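PA3566 protein (Pseudomonas aeruginosa, PDB 1X7V) is of unknown function but belongs to the antibiotic biosynthesis monooxygenase family, with an alpha-beta plait fold, and may have oxidoreductase activity. Local coordinates at residues P33-A38 and Q42-Q47. Numbering follows the deposited sequence.
Sequences PSRAEA and QYDLHQ
Arg35 reaches from the last turn of its helix to two acceptors on strand 40-47. Arg35 NE donates to Tyr43 O at 2.9 Å, with an N-H...O angle of 155°. This carbonyl lies at the guanidinium edge, near its plane. Arg35 NH2 forms a salt bridge with Asp44 OD1 at 2.7 Å. That bond is more bent, at 132°, and OD1 lies tilted out of the guanidinium plane, which stands almost perpendicular to the carboxylate. The chain of Arg35 is extended from CG to NE, which carries the charged end past the Tyr43 backbone to the carboxylate. The other oxygen of Asp44, OD2, accepts from Gln42 NE2 at 2.8 Å. The carboxylate is thus gripped through both oxygens, which should limit its rotation.

The apolar part is a CH-pi contact. Ser34 CB sits over the centre of one face of the Tyr43 ring, 3.4 Å from the centroid. Ser34 OG lies over the same face toward CZ, but its hydrogen bond goes to Leu30 O, one turn back in the helix.

The contact joins the C-terminal end of helix 20-36 to edge strand 40-47 of the antiparallel sheet, as the helix packs on the sheet in this alpha-beta plait. Tyr43 also touches Leu30 and meets the ring of His70 from helix 64-71. Within the sheet, strand 40-47 pairs with strand 54-61.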
# COMPACT_ATOMS: atom_id res chain seq x y z
N PRO A 33 8.73 7.12 2.45
CA PRO A 33 9.12 6.63 3.77
C PRO A 33 9.05 5.10 3.85
O PRO A 33 9.86 4.48 4.59
CB PRO A 33 8.14 7.31 4.72
CG PRO A 33 7.04 7.78 3.88
CD PRO A 33 7.54 7.99 2.52
N SER A 34 8.10 4.49 3.16
CA SER A 34 8.00 3.03 3.20
C SER A 34 9.19 2.35 2.52
O SER A 34 9.72 1.35 3.02
CB SER A 34 6.68 2.54 2.62
OG SER A 34 5.55 2.97 3.37
N ARG A 35 9.63 2.90 1.39
CA ARG A 35 10.77 2.33 0.65
C ARG A 35 12.06 2.33 1.52
O ARG A 35 12.91 1.43 1.37
CB ARG A 35 11.02 3.14 -0.61
CG ARG A 35 10.12 2.79 -1.75
CD ARG A 35 10.32 3.78 -2.91
NE ARG A 35 9.46 3.37 -4.02
CZ ARG A 35 9.39 4.01 -5.18
NH1 ARG A 35 10.17 5.05 -5.40
NH2 ARG A 35 8.57 3.59 -6.13
N ALA A 36 12.17 3.30 2.43
CA ALA A 36 13.34 3.47 3.29
C ALA A 36 13.36 2.46 4.43
O ALA A 36 14.41 2.24 5.04
CB ALA A 36 13.37 4.89 3.84
N GLU A 37 12.20 1.88 4.75
CA GLU A 37 12.11 1.00 5.93
C GLU A 37 12.99 -0.25 5.80
O GLU A 37 13.10 -0.83 4.75
CB GLU A 37 10.68 0.57 6.18
CG GLU A 37 9.79 1.65 6.66
CD GLU A 37 8.39 1.09 6.88
OE1 GLU A 37 8.29 0.15 7.73
OE2 GLU A 37 7.42 1.55 6.20
N ALA A 38 13.58 -0.65 6.93
CA ALA A 38 14.28 -1.93 7.03
C ALA A 38 13.40 -3.03 6.46
O ALA A 38 12.18 -3.08 6.75
CB ALA A 38 14.56 -2.23 8.47
N GLN A 42 10.41 -3.80 -1.96
CA GLN A 42 9.68 -3.12 -3.05
C GLN A 42 8.52 -2.40 -2.39
O GLN A 42 7.89 -2.93 -1.50
CB GLN A 42 9.15 -4.12 -4.08
CG GLN A 42 8.35 -3.42 -5.25
CD GLN A 42 7.80 -4.39 -6.27
OE1 GLN A 42 7.81 -5.59 -6.06
NE2 GLN A 42 7.31 -3.85 -7.42
N TYR A 43 8.21 -1.20 -2.87
CA TYR A 43 7.01 -0.50 -2.42
C TYR A 43 6.66 0.49 -3.52
O TYR A 43 7.24 1.60 -3.59
CB TYR A 43 7.20 0.18 -1.06
CG TYR A 43 5.90 0.56 -0.37
CD1 TYR A 43 5.34 -0.25 0.65
CD2 TYR A 43 5.29 1.76 -0.64
CE1 TYR A 43 4.19 0.12 1.30
CE2 TYR A 43 4.14 2.15 -0.00
CZ TYR A 43 3.58 1.33 0.97
OH TYR A 43 2.45 1.74 1.57
N ASP A 44 5.77 0.05 -4.40
CA ASP A 44 5.45 0.77 -5.61
C ASP A 44 3.94 1.00 -5.73
O ASP A 44 3.17 0.10 -5.53
CB ASP A 44 5.95 -0.04 -6.84
CG ASP A 44 7.48 -0.07 -6.96
OD1 ASP A 44 8.17 0.94 -6.59
OD2 ASP A 44 7.99 -1.11 -7.48
N LEU A 45 3.56 2.24 -6.03
CA LEU A 45 2.19 2.69 -6.22
C LEU A 45 1.82 2.77 -7.70
O LEU A 45 2.58 3.20 -8.51
CB LEU A 45 1.98 4.07 -5.61
CG LEU A 45 0.59 4.69 -5.70
CD1 LEU A 45 -0.47 3.85 -5.05
CD2 LEU A 45 0.65 6.09 -5.05
N HIS A 46 0.61 2.34 -8.03
CA HIS A 46 0.16 2.29 -9.44
C HIS A 46 -1.32 2.73 -9.48
O HIS A 46 -2.05 2.56 -8.50
CB HIS A 46 0.18 0.86 -10.01
CG HIS A 46 1.47 0.13 -9.81
ND1 HIS A 46 1.85 -0.34 -8.57
CD2 HIS A 46 2.48 -0.18 -10.66
CE1 HIS A 46 3.03 -0.94 -8.68
NE2 HIS A 46 3.43 -0.86 -9.93
N GLN A 47 -1.76 3.22 -10.63
CA GLN A 47 -3.17 3.49 -10.83
C GLN A 47 -3.64 2.59 -12.00
O GLN A 47 -2.93 2.38 -12.99
CB GLN A 47 -3.41 4.93 -11.14
CG GLN A 47 -4.85 5.34 -11.14
CD GLN A 47 -4.94 6.83 -11.41
OE1 GLN A 47 -4.08 7.38 -12.11
NE2 GLN A 47 -5.94 7.51 -10.80